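Side-chain contacts in putative pilus assembly-related protein (Burkholderia pseudomallei, PDB 4DAD), which may bind and hydrolyse ATP as a putative pilus-assembly protein, this chain being its CheY-related receiver domain: residues 30-35 and 74-79; 22-27 and 56-61; 120-125 and 129-134. All coordinates share one frame; numbering follows the deposited sequence.

Contact 1: 30-35 and 74-79; sequences ASRLAH and DGAALD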
ATOM      1  N   ALA A  30     -21.313  -9.352  14.634  1.00 49.46           N
ATOM      2  CA  ALA A  30     -20.902  -9.724  15.991  1.00 48.22           C
ATOM      3  C   ALA A  30     -20.140 -11.044  16.009  1.00 54.06           C
ATOM      4  O   ALA A  30     -19.146 -11.160  16.726  1.00 54.17           O
ATOM      5  CB  ALA A  30     -22.127  -9.833  16.895  1.00 49.06           C
ATOM      6  N   SER A  31     -20.618 -12.033  15.243  1.00 52.01           N
ATOM      7  CA  SER A  31     -20.010 -13.352  15.183  1.00 53.01           C
ATOM      8  C   SER A  31     -18.683 -13.296  14.412  1.00 54.84           C
ATOM      9  O   SER A  31     -17.695 -13.820  14.928  1.00 54.41           O
ATOM     10  CB  SER A  31     -20.973 -14.362  14.578  1.00 60.34           C
ATOM     11  OG  SER A  31     -20.580 -15.683  14.898  1.00 76.74           O
ATOM     12  N   ARG A  32     -18.631 -12.598  13.245  1.00 50.27           N
ATOM     13  CA  ARG A  32     -17.388 -12.440  12.448  1.00 50.37           C
ATOM     14  C   ARG A  32     -16.335 -11.645  13.229  1.00 52.52           C
ATOM     15  O   ARG A  32     -15.166 -12.036  13.220  1.00 53.41           O
ATOM     16  CB  ARG A  32     -17.623 -11.754  11.082  1.00 50.95           C
ATOM     17  CG  ARG A  32     -18.482 -12.522  10.079  1.00 61.06           C
ATOM     18  CD  ARG A  32     -17.691 -12.780   8.816  1.00 77.29           C
ATOM     19  NE  ARG A  32     -18.167 -12.042   7.640  1.00 84.00           N
ATOM     20  CZ  ARG A  32     -17.486 -11.946   6.495  1.00103.95           C
ATOM     21  NH1 ARG A  32     -16.276 -12.484   6.382  1.00 83.44           N
ATOM     22  NH2 ARG A  32     -17.992 -11.274   5.469  1.00 99.69           N
ATOM     23  N   LEU A  33     -16.759 -10.550  13.918  1.00 45.85           N
ATOM     24  CA  LEU A  33     -15.876  -9.699  14.701  1.00 43.58           C
ATOM     25  C   LEU A  33     -15.182 -10.523  15.783  1.00 47.14           C
ATOM     26  O   LEU A  33     -13.948 -10.562  15.826  1.00 45.87           O
ATOM     27  CB  LEU A  33     -16.634  -8.491  15.304  1.00 42.35           C
ATOM     28  CG  LEU A  33     -15.824  -7.495  16.154  1.00 44.11           C
ATOM     29  CD1 LEU A  33     -14.714  -6.856  15.354  1.00 43.54           C
ATOM     30  CD2 LEU A  33     -16.703  -6.392  16.680  1.00 43.04           C
ATOM     31  N   ALA A  34     -15.965 -11.236  16.593  1.00 44.28           N
ATOM     32  CA  ALA A  34     -15.466 -12.084  17.684  1.00 44.30           C
ATOM     33  C   ALA A  34     -14.491 -13.137  17.177  1.00 50.30           C
ATOM     34  O   ALA A  34     -13.503 -13.412  17.859  1.00 50.01           O
ATOM     35  CB  ALA A  34     -16.629 -12.761  18.410  1.00 45.67           C
ATOM     36  N   HIS A  35     -14.780 -13.724  15.990  1.00 50.10           N
ATOM     37  CA  HIS A  35     -13.985 -14.766  15.334  1.00 52.60           C
ATOM     38  C   HIS A  35     -12.677 -14.169  14.798  1.00 55.58           C
ATOM     39  O   HIS A  35     -11.615 -14.732  15.055  1.00 56.32           O
ATOM     40  CB  HIS A  35     -14.797 -15.441  14.223  1.00 56.23           C
ATOM     41  CG  HIS A  35     -14.099 -16.587  13.561  1.00 62.92           C
ATOM     42  ND1 HIS A  35     -13.993 -17.824  14.176  1.00 67.51           N
ATOM     43  CD2 HIS A  35     -13.500 -16.650  12.349  1.00 65.80           C
ATOM     44  CE1 HIS A  35     -13.337 -18.590  13.321  1.00 69.02           C
ATOM     45  NE2 HIS A  35     -13.026 -17.925  12.205  1.00 68.39           N
ATOM     46  N   ASP A  74     -13.266  -6.117   7.771  1.00 50.18           N
ATOM     47  CA  ASP A  74     -14.046  -7.180   7.156  1.00 53.71           C
ATOM     48  C   ASP A  74     -14.800  -6.552   5.944  1.00 64.32           C
ATOM     49  O   ASP A  74     -15.625  -5.647   6.126  1.00 64.73           O
ATOM     50  CB  ASP A  74     -14.988  -7.821   8.187  1.00 55.34           C
ATOM     51  CG  ASP A  74     -16.011  -8.800   7.642  1.00 69.20           C
ATOM     52  OD1 ASP A  74     -15.918  -9.156   6.449  1.00 73.58           O
ATOM     53  OD2 ASP A  74     -16.897  -9.227   8.416  1.00 73.77           O
ATOM     54  N   GLY A  75     -14.468  -7.014   4.733  1.00 65.87           N
ATOM     55  CA  GLY A  75     -15.024  -6.509   3.476  1.00 69.51           C
ATOM     56  C   GLY A  75     -16.183  -7.282   2.887  1.00 80.85           C
ATOM     57  O   GLY A  75     -16.151  -7.628   1.702  1.00 82.97           O
ATOM     58  N   ALA A  76     -17.235  -7.513   3.710  1.00 81.69           N
ATOM     59  CA  ALA A  76     -18.479  -8.229   3.389  1.00 86.03           C
ATOM     60  C   ALA A  76     -19.247  -7.587   2.209  1.00 96.17           C
ATOM     61  O   ALA A  76     -19.681  -8.296   1.290  1.00 99.23           O
ATOM     62  CB  ALA A  76     -19.374  -8.281   4.618  1.00 86.05           C
ATOM     63  N   ALA A  77     -19.410  -6.253   2.240  1.00 93.87           N
ATOM     64  CA  ALA A  77     -20.073  -5.513   1.169  1.00 97.27           C
ATOM     65  C   ALA A  77     -19.265  -4.243   0.838  1.00100.44           C
ATOM     66  O   ALA A  77     -19.518  -3.169   1.405  1.00 99.91           O
ATOM     67  CB  ALA A  77     -21.508  -5.176   1.564  1.00 99.54           C
ATOM     68  N   LEU A  78     -18.246  -4.394  -0.044  1.00 95.79           N
ATOM     69  CA  LEU A  78     -17.384  -3.288  -0.464  1.00 94.23           C
ATOM     70  C   LEU A  78     -18.124  -2.351  -1.393  1.00 99.45           C
ATOM     71  O   LEU A  78     -18.405  -2.716  -2.537  1.00102.20           O
ATOM     72  CB  LEU A  78     -16.116  -3.793  -1.164  1.00 94.04           C
ATOM     73  CG  LEU A  78     -14.981  -4.238  -0.288  1.00 95.64           C
ATOM     74  CD1 LEU A  78     -14.153  -5.284  -1.003  1.00 96.61           C
ATOM     75  CD2 LEU A  78     -14.127  -3.041   0.163  1.00 95.35           C
ATOM     76  N   ASP A  79     -18.469  -1.159  -0.895  1.00 94.36           N
ATOM     77  CA  ASP A  79     -19.162  -0.144  -1.688  1.00 96.69           C
ATOM     78  C   ASP A  79     -18.167   0.926  -2.072  1.00 97.92           C
ATOM     79  O   ASP A  79     -17.083   0.975  -1.491  1.00 95.68           O
ATOM     80  CB  ASP A  79     -20.400   0.444  -0.957  1.00 99.60           C
ATOM     81  CG  ASP A  79     -20.284   0.723   0.540  1.00111.29           C
ATOM     82  OD1 ASP A  79     -19.770  -0.156   1.277  1.00109.68           O
ATOM     83  OD2 ASP A  79     -20.843   1.747   0.995  1.00119.40           O
TER

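Contact 2: 22-27 and 56-61; sequences NILVAS and AQIVQR. With SO4 (sulfate ion), chain B.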
ATOM      1  N   ASN A  22      -0.681  -2.578  18.205  1.00 38.57           N
ATOM      2  CA  ASN A  22      -2.081  -2.304  18.418  1.00 37.32           C
ATOM      3  C   ASN A  22      -2.838  -2.548  17.138  1.00 37.66           C
ATOM      4  O   ASN A  22      -2.601  -1.871  16.140  1.00 36.30           O
ATOM      5  CB  ASN A  22      -2.256  -0.868  18.913  1.00 36.53           C
ATOM      6  CG  ASN A  22      -1.705  -0.656  20.296  1.00 48.57           C
ATOM      7  OD1 ASN A  22      -1.553  -1.585  21.097  1.00 43.43           O
ATOM      8  ND2 ASN A  22      -1.410   0.582  20.613  1.00 41.53           N
ATOM      9  N   ILE A  23      -3.751  -3.514  17.178  1.00 34.91           N
ATOM     10  CA  ILE A  23      -4.607  -3.909  16.056  1.00 34.31           C
ATOM     11  C   ILE A  23      -6.072  -3.559  16.326  1.00 36.95           C
ATOM     12  O   ILE A  23      -6.632  -3.952  17.343  1.00 37.70           O
ATOM     13  CB  ILE A  23      -4.472  -5.439  15.739  1.00 37.91           C
ATOM     14  CG1 ILE A  23      -2.973  -5.868  15.638  1.00 38.07           C
ATOM     15  CG2 ILE A  23      -5.300  -5.808  14.465  1.00 38.31           C
ATOM     16  CD1 ILE A  23      -2.669  -7.114  14.867  1.00 42.34           C
ATOM     17  N   LEU A  24      -6.696  -2.844  15.396  1.00 33.43           N
ATOM     18  CA  LEU A  24      -8.133  -2.560  15.422  1.00 31.89           C
ATOM     19  C   LEU A  24      -8.798  -3.503  14.421  1.00 36.46           C
ATOM     20  O   LEU A  24      -8.397  -3.530  13.249  1.00 37.26           O
ATOM     21  CB  LEU A  24      -8.420  -1.101  15.099  1.00 31.49           C
ATOM     22  CG  LEU A  24      -9.908  -0.672  15.068  1.00 36.68           C
ATOM     23  CD1 LEU A  24     -10.583  -0.812  16.463  1.00 34.96           C
ATOM     24  CD2 LEU A  24     -10.032   0.739  14.539  1.00 40.04           C
ATOM     25  N   VAL A  25      -9.739  -4.333  14.899  1.00 33.71           N
ATOM     26  CA  VAL A  25     -10.488  -5.314  14.078  1.00 35.41           C
ATOM     27  C   VAL A  25     -11.900  -4.751  13.869  1.00 40.15           C
ATOM     28  O   VAL A  25     -12.578  -4.445  14.842  1.00 40.43           O
ATOM     29  CB  VAL A  25     -10.484  -6.770  14.658  1.00 39.70           C
ATOM     30  CG1 VAL A  25     -11.360  -7.683  13.810  1.00 41.71           C
ATOM     31  CG2 VAL A  25      -9.071  -7.339  14.693  1.00 38.90           C
ATOM     32  N   ALA A  26     -12.319  -4.562  12.606  1.00 38.93           N
ATOM     33  CA  ALA A  26     -13.603  -3.933  12.294  1.00 39.33           C
ATOM     34  C   ALA A  26     -14.496  -4.828  11.488  1.00 42.83           C
ATOM     35  O   ALA A  26     -14.098  -5.247  10.402  1.00 42.38           O
ATOM     36  CB  ALA A  26     -13.364  -2.627  11.533  1.00 39.97           C
ATOM     37  N   SER A  27     -15.725  -5.093  11.994  1.00 41.33           N
ATOM     38  CA  SER A  27     -16.758  -5.901  11.304  1.00 42.82           C
ATOM     39  C   SER A  27     -18.178  -5.561  11.801  1.00 49.63           C
ATOM     40  O   SER A  27     -18.372  -5.334  12.978  1.00 48.31           O
ATOM     41  CB  SER A  27     -16.500  -7.399  11.452  1.00 44.25           C
ATOM     42  OG  SER A  27     -17.525  -8.133  10.795  1.00 55.11           O
ATOM     43  N   ALA A  56     -16.494   4.578   7.256  1.00 52.62           N
ATOM     44  CA  ALA A  56     -16.998   5.957   7.226  1.00 54.79           C
ATOM     45  C   ALA A  56     -17.247   6.546   8.648  1.00 60.10           C
ATOM     46  O   ALA A  56     -17.227   7.765   8.832  1.00 61.08           O
ATOM     47  CB  ALA A  56     -18.263   6.027   6.394  1.00 57.57           C
ATOM     48  N   GLN A  57     -17.455   5.682   9.645  1.00 55.83           N
ATOM     49  CA  GLN A  57     -17.638   6.110  11.029  1.00 54.58           C
ATOM     50  C   GLN A  57     -16.271   6.186  11.758  1.00 54.01           C
ATOM     51  O   GLN A  57     -16.013   7.138  12.502  1.00 54.06           O
ATOM     52  CB  GLN A  57     -18.566   5.142  11.737  1.00 55.12           C
ATOM     53  CG  GLN A  57     -19.968   5.117  11.182  1.00 56.76           C
ATOM     54  CD  GLN A  57     -20.786   4.089  11.904  1.00 63.72           C
ATOM     55  OE1 GLN A  57     -20.408   2.920  12.030  1.00 56.34           O
ATOM     56  NE2 GLN A  57     -21.903   4.517  12.437  1.00 54.89           N
ATOM     57  N   ILE A  58     -15.399   5.201  11.499  1.00 46.16           N
ATOM     58  CA  ILE A  58     -14.061   5.100  12.059  1.00 45.80           C
ATOM     59  C   ILE A  58     -13.223   6.384  11.758  1.00 57.51           C
ATOM     60  O   ILE A  58     -12.617   6.919  12.693  1.00 57.33           O
ATOM     61  CB  ILE A  58     -13.383   3.797  11.537  1.00 46.56           C
ATOM     62  CG1 ILE A  58     -14.108   2.544  12.067  1.00 46.00           C
ATOM     63  CG2 ILE A  58     -11.920   3.741  11.895  1.00 44.62           C
ATOM     64  CD1 ILE A  58     -13.707   1.208  11.350  1.00 53.26           C
ATOM     65  N   VAL A  59     -13.232   6.898  10.489  1.00 58.98           N
ATOM     66  CA  VAL A  59     -12.477   8.098  10.057  1.00 61.73           C
ATOM     67  C   VAL A  59     -12.761   9.304  10.975  1.00 68.28           C
ATOM     68  O   VAL A  59     -11.853  10.103  11.228  1.00 70.51           O
ATOM     69  CB  VAL A  59     -12.689   8.535   8.567  1.00 68.63           C
ATOM     70  CG1 VAL A  59     -11.497   9.343   8.059  1.00 68.90           C
ATOM     71  CG2 VAL A  59     -12.924   7.357   7.644  1.00 68.31           C
ATOM     72  N   GLN A  60     -14.000   9.431  11.468  1.00 63.89           N
ATOM     73  CA  GLN A  60     -14.430  10.540  12.328  1.00 64.57           C
ATOM     74  C   GLN A  60     -13.700  10.588  13.697  1.00 67.20           C
ATOM     75  O   GLN A  60     -13.743  11.623  14.358  1.00 68.41           O
ATOM     76  CB  GLN A  60     -15.944  10.489  12.537  1.00 66.37           C
ATOM     77  CG  GLN A  60     -16.735  10.747  11.254  1.00 74.10           C
ATOM     78  CD  GLN A  60     -18.233  10.810  11.483  1.00 99.24           C
ATOM     79  OE1 GLN A  60     -19.018  10.187  10.757  1.00 94.42           O
ATOM     80  NE2 GLN A  60     -18.673  11.569  12.492  1.00 95.79           N
ATOM     81  N   ARG A  61     -12.992   9.504  14.089  1.00 61.53           N
ATOM     82  CA  ARG A  61     -12.260   9.423  15.358  1.00 60.64           C
ATOM     83  C   ARG A  61     -10.759   9.576  15.132  1.00 65.17           C
ATOM     84  O   ARG A  61     -10.018   8.660  15.458  1.00 62.87           O
ATOM     85  CB  ARG A  61     -12.569   8.082  16.062  1.00 56.11           C
ATOM     86  CG  ARG A  61     -13.861   8.061  16.861  1.00 60.05           C
ATOM     87  CD  ARG A  61     -15.088   7.991  15.978  1.00 68.53           C
ATOM     88  NE  ARG A  61     -16.307   7.772  16.753  1.00 78.72           N
ATOM     89  CZ  ARG A  61     -17.537   7.981  16.291  1.00 84.34           C
ATOM     90  NH1 ARG A  61     -17.722   8.429  15.051  1.00 61.09           N
ATOM     91  NH2 ARG A  61     -18.594   7.767  17.075  1.00 58.81           N
TER
HETATM   92  S   SO4 B 201     -21.221   8.147  14.359  1.00119.85           S
HETATM   93  O1  SO4 B 201     -20.240   8.781  13.474  1.00120.70           O
HETATM   94  O2  SO4 B 201     -20.563   7.066  15.108  1.00119.40           O
HETATM   95  O3  SO4 B 201     -21.771   9.130  15.312  1.00118.17           O
HETATM   96  O4  SO4 B 201     -22.301   7.605  13.519  1.00120.57           O

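Contact 3: 120-125 and 129-134; sequences DVLRWP and RALDDA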
ATOM      1  N   ASP A 120      -2.731  -5.195   2.253  1.00 39.94           N
ATOM      2  CA  ASP A 120      -2.859  -6.637   2.112  1.00 42.66           C
ATOM      3  C   ASP A 120      -4.297  -6.995   2.080  1.00 48.10           C
ATOM      4  O   ASP A 120      -5.111  -6.327   2.710  1.00 45.24           O
ATOM      5  CB  ASP A 120      -2.153  -7.399   3.252  1.00 44.59           C
ATOM      6  CG  ASP A 120      -1.602  -8.775   2.884  1.00 54.68           C
ATOM      7  OD1 ASP A 120      -2.097  -9.378   1.882  1.00 56.06           O
ATOM      8  OD2 ASP A 120      -0.685  -9.256   3.600  1.00 53.91           O
ATOM      9  N   VAL A 121      -4.600  -8.077   1.365  1.00 49.22           N
ATOM     10  CA  VAL A 121      -5.929  -8.647   1.221  1.00 50.54           C
ATOM     11  C   VAL A 121      -5.824 -10.095   1.666  1.00 58.12           C
ATOM     12  O   VAL A 121      -4.963 -10.843   1.199  1.00 58.99           O
ATOM     13  CB  VAL A 121      -6.513  -8.461  -0.207  1.00 55.83           C
ATOM     14  CG1 VAL A 121      -7.811  -9.222  -0.382  1.00 57.31           C
ATOM     15  CG2 VAL A 121      -6.745  -6.981  -0.505  1.00 54.69           C
ATOM     16  N   LEU A 122      -6.651 -10.447   2.655  1.00 56.24           N
ATOM     17  CA  LEU A 122      -6.733 -11.785   3.237  1.00 57.08           C
ATOM     18  C   LEU A 122      -8.009 -12.459   2.829  1.00 62.13           C
ATOM     19  O   LEU A 122      -9.043 -11.796   2.744  1.00 59.89           O
ATOM     20  CB  LEU A 122      -6.646 -11.718   4.761  1.00 55.11           C
ATOM     21  CG  LEU A 122      -5.306 -11.326   5.311  1.00 58.45           C
ATOM     22  CD1 LEU A 122      -5.381 -11.156   6.820  1.00 57.05           C
ATOM     23  CD2 LEU A 122      -4.228 -12.335   4.889  1.00 63.14           C
ATOM     24  N   ARG A 123      -7.939 -13.780   2.568  1.00 63.48           N
ATOM     25  CA  ARG A 123      -9.093 -14.569   2.145  1.00 66.84           C
ATOM     26  C   ARG A 123      -9.850 -15.134   3.329  1.00 71.34           C
ATOM     27  O   ARG A 123      -9.262 -15.646   4.285  1.00 68.95           O
ATOM     28  CB  ARG A 123      -8.677 -15.712   1.201  1.00 72.36           C
ATOM     29  N   TRP A 124     -11.161 -14.990   3.265  1.00 71.87           N
ATOM     30  CA  TRP A 124     -12.096 -15.549   4.222  1.00 74.13           C
ATOM     31  C   TRP A 124     -12.637 -16.856   3.594  1.00 83.42           C
ATOM     32  O   TRP A 124     -12.977 -16.843   2.403  1.00 83.96           O
ATOM     33  CB  TRP A 124     -13.218 -14.552   4.567  1.00 72.26           C
ATOM     34  CG  TRP A 124     -14.193 -15.092   5.572  1.00 74.97           C
ATOM     35  CD1 TRP A 124     -15.253 -15.923   5.330  1.00 80.98           C
ATOM     36  CD2 TRP A 124     -14.123 -14.930   6.992  1.00 73.19           C
ATOM     37  NE1 TRP A 124     -15.865 -16.271   6.513  1.00 80.35           N
ATOM     38  CE2 TRP A 124     -15.200 -15.665   7.551  1.00 79.01           C
ATOM     39  CE3 TRP A 124     -13.275 -14.211   7.851  1.00 72.08           C
ATOM     40  CZ2 TRP A 124     -15.448 -15.693   8.929  1.00 77.10           C
ATOM     41  CZ3 TRP A 124     -13.524 -14.241   9.217  1.00 72.74           C
ATOM     42  CH2 TRP A 124     -14.610 -14.961   9.741  1.00 74.73           C
ATOM     43  N   PRO A 125     -12.698 -18.000   4.330  1.00 83.75           N
ATOM     44  CA  PRO A 125     -12.344 -18.186   5.757  1.00 82.10           C
ATOM     45  C   PRO A 125     -10.855 -17.940   6.003  1.00 84.96           C
ATOM     46  O   PRO A 125     -10.014 -18.373   5.208  1.00 86.34           O
ATOM     47  CB  PRO A 125     -12.775 -19.638   6.045  1.00 87.42           C
ATOM     48  CG  PRO A 125     -12.792 -20.322   4.698  1.00 95.36           C
ATOM     49  CD  PRO A 125     -13.218 -19.251   3.730  1.00 89.81           C
ATOM     50  N   ARG A 129      -1.804 -19.628   9.251  1.00 70.78           N
ATOM     51  CA  ARG A 129      -0.527 -19.402   8.561  1.00 69.67           C
ATOM     52  C   ARG A 129      -0.592 -18.117   7.717  1.00 67.77           C
ATOM     53  O   ARG A 129       0.302 -17.275   7.827  1.00 64.67           O
ATOM     54  CB  ARG A 129      -0.147 -20.628   7.698  1.00 73.52           C
ATOM     55  CG  ARG A 129       1.026 -20.445   6.721  1.00 86.39           C
ATOM     56  CD  ARG A 129       2.393 -20.336   7.396  1.00108.01           C
ATOM     57  NE  ARG A 129       3.400 -19.746   6.502  1.00127.20           N
ATOM     58  CZ  ARG A 129       4.712 -19.717   6.740  1.00144.59           C
ATOM     59  NH1 ARG A 129       5.206 -20.253   7.851  1.00135.01           N
ATOM     60  NH2 ARG A 129       5.540 -19.159   5.864  1.00128.21           N
ATOM     61  N   ALA A 130      -1.659 -17.961   6.911  1.00 63.34           N
ATOM     62  CA  ALA A 130      -1.906 -16.784   6.084  1.00 61.02           C
ATOM     63  C   ALA A 130      -1.914 -15.505   6.946  1.00 62.86           C
ATOM     64  O   ALA A 130      -1.181 -14.552   6.643  1.00 60.67           O
ATOM     65  CB  ALA A 130      -3.229 -16.936   5.352  1.00 62.36           C
ATOM     66  N   LEU A 131      -2.680 -15.539   8.067  1.00 58.15           N
ATOM     67  CA  LEU A 131      -2.818 -14.448   9.024  1.00 54.25           C
ATOM     68  C   LEU A 131      -1.463 -14.086   9.686  1.00 58.54           C
ATOM     69  O   LEU A 131      -1.114 -12.900   9.745  1.00 56.76           O
ATOM     70  CB  LEU A 131      -3.881 -14.782  10.099  1.00 53.12           C
ATOM     71  CG  LEU A 131      -4.009 -13.763  11.246  1.00 54.09           C
ATOM     72  CD1 LEU A 131      -4.377 -12.365  10.733  1.00 51.09           C
ATOM     73  CD2 LEU A 131      -4.987 -14.228  12.279  1.00 56.15           C
ATOM     74  N   ASP A 132      -0.741 -15.088  10.202  1.00 57.06           N
ATOM     75  CA  ASP A 132       0.567 -14.926  10.828  1.00 57.86           C
ATOM     76  C   ASP A 132       1.538 -14.279   9.821  1.00 60.91           C
ATOM     77  O   ASP A 132       2.297 -13.394  10.209  1.00 59.35           O
ATOM     78  CB  ASP A 132       1.093 -16.298  11.330  1.00 64.38           C
ATOM     79  CG  ASP A 132       2.523 -16.315  11.870  1.00 90.70           C
ATOM     80  OD1 ASP A 132       2.889 -15.381  12.626  1.00 92.32           O
ATOM     81  OD2 ASP A 132       3.265 -17.287  11.567  1.00104.25           O
ATOM     82  N   ASP A 133       1.480 -14.684   8.531  1.00 58.08           N
ATOM     83  CA  ASP A 133       2.316 -14.108   7.473  1.00 58.12           C
ATOM     84  C   ASP A 133       1.938 -12.655   7.228  1.00 57.35           C
ATOM     85  O   ASP A 133       2.820 -11.787   7.184  1.00 57.78           O
ATOM     86  CB  ASP A 133       2.191 -14.914   6.167  1.00 63.14           C
ATOM     87  CG  ASP A 133       2.914 -16.240   6.158  1.00 79.04           C
ATOM     88  OD1 ASP A 133       3.620 -16.544   7.155  1.00 80.47           O
ATOM     89  OD2 ASP A 133       2.800 -16.968   5.141  1.00 88.37           O
ATOM     90  N   ALA A 134       0.630 -12.395   7.094  1.00 49.01           N
ATOM     91  CA  ALA A 134       0.057 -11.069   6.910  1.00 45.61           C
ATOM     92  C   ALA A 134       0.489 -10.106   8.031  1.00 45.29           C
ATOM     93  O   ALA A 134       0.919  -8.974   7.742  1.00 42.89           O
ATOM     94  CB  ALA A 134      -1.463 -11.174   6.871  1.00 46.30           C
TER
HETATM   95  O   HOH W   1      -0.029  -7.544   5.748  1.00 54.80           O

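Contact 1: 30-35 and 74-79
Arg32 and Asp74 face each other at the carboxy-terminal edge of the parallel sheet in a CheY-like receiver domain, where the first turns of helix 30-43 pass the end of strand 70-74. Asp74 is the predicted phosphoacceptor and carries no phosphate here. The arginine does not offer its edge. OD1 of Asp74 sits 3.0 Å above one face of the guanidinium, offset toward its rim, and the carboxylate plane is turned 72° from that of the guanidinium. The resulting salt bridge, Arg32 NH2 to Asp74 OD1 at 3.1 Å, therefore rests on charge alone, with no N-H aimed at the oxygen. The second oxygen, OD2, lies nearer the start of the group, 3.2 Å from Arg32 NE. It also faces the aliphatic stem, with Arg32 CB 3.7 Å away.

Two bends produce this pose. Arg32 starts with CG beside its backbone N, then breaks from an extended course at chi2 (-121°) and again at chi3, which swings the flat end across the aspartate at roughly a right angle. Asp74 answers with CG opposite its own backbone N (chi1 171°), carrying the carboxylate out from the strand toward the helix. The partners beyond this pair are consistent with a fixed site: Ser27 OG is hydrogen-bonded to Asp74 OD2, while Trp124 makes a cation-pi contact with Arg32. Asp29, through OD2, accepts the backbone N-H of Arg32 and so helps to set the start of the helix. The loop after the strand adds a van der Waals contact, Ala76 CB lying 3.4 Å from Arg32 NH2, obliquely to the guanidinium.

Contact 2: 22-27 and 56-61
Ile58 alone of segment 56-61 reaches strand 22-26, touching Ala26 and Leu24, whereas Gln57 and Arg61 hold a sulfate ion away from the sheet. A single side chain thus carries the whole apolar contact, and it does so by dividing its two branches. The longer branch, with CG1 beside the backbone N (chi1 -66°) and extended beyond, lays CD1 against the methyl of Ala26, CD1 to CB being 3.9 Å. The shorter branch meets Leu24 more loosely, with Ile58 CG2 4.4 Å from Leu24 CD2. The alpha carbons of Ala26 and Ile58, the nearest across the contact, are 9.0 Å apart, a distance spanned by side chains.

In the receiver fold, with its five parallel strands in the order 2-1-3-4-5, strand 22-26 lies inside the sheet, and Leu24 and Ala26 belong to the face on which the connection from strand 47-51 to strand 70-74 passes. Leu89 of helix 80-92 packs on Ile58 as well, while Val25 points to the other face, where helix 30-43 lies.

A type I turn runs from Ile58 to Arg61 and brings Arg61 round beside Gln57. Arg61, bent at chi2, presents the edge of its guanidinium to the anion, sulfur lying near the plane. NH1 donates to sulfate O1 at 3.0 Å in a nearly straight bond (162°), and NH2 donates to O2 at 2.9 Å along a more bent path (131°). Gln57 NE2 adds a longer bond, 3.3 Å to sulfate O4. The sulfate probably came from the crystallisation liquor. Arg61 NH1 also makes a weak bond of 3.3 Å back to Gln57 O, in the helix.

Contact 3: 120-125 and 129-134
Leu122 sets its methyl CD2 against the methyl of Ala134, where the last strand of the receiver domain packs on its last helix. This is the closing beta-alpha unit of the fold: strand 120-123 and helix 129-134 run nearly antiparallel, at 168°, with their axes 9.3 Å apart. In the first shell, Leu122 CD2 lies 3.6 Å from Ala134 CB. The other methyl of Leu122, CD1, also touches Ala134 CB, at 3.9 Å, and reaches CD1 of Leu131 at 4.2 Å. With CG beside the backbone N (chi1 -70°) and an extended chi2, the leucine spreads both methyls toward the helix. The small Ala134 lets the backbones come close, Asp120 CA and Ala134 CA being 7.2 Å apart.

At the Asp120 end the contact turns polar. Asp120 also leads toward the helix, and its OD2 comes within 3.8 Å of Ala134 CA. OD2 has its strongest partner in Arg137, one turn further along the helix, through a salt bridge. OD1 is shared between a weak bond from the N-H of Val121 and a salt bridge to Arg115 of the second subunit, whose guanidinium also donates to Val121 O. One carboxylate thereby serves both the strand-helix joint and the subunit interface, and the two arginines would probably stabilise its negative charge. Strand and helix are finally joined through a water molecule that donates in two directions, to Asp120 OD2 at 2.8 Å and to Ala134 O at 2.6 Å.

Contacts 1 and 2 meet directly at the predicted phosphorylation site: Asp74 N lies 2.9 Å from Ala26 O, so segment 22-27, which also contributes Ser27, helps to place the aspartate that Arg32 overlies. Their centres are 12 Å apart. Contact 3 meets contact 1 through Trp124, just after the last strand, whose CH2 is 3.3 Å from His35 CD2; the centres of these two contacts are about 14 Å apart. Contacts 2 and 3 do not touch. With centres 19 Å apart on opposite sides of the chain's centre, they are related through the shared sheet, and contact 1 touches both.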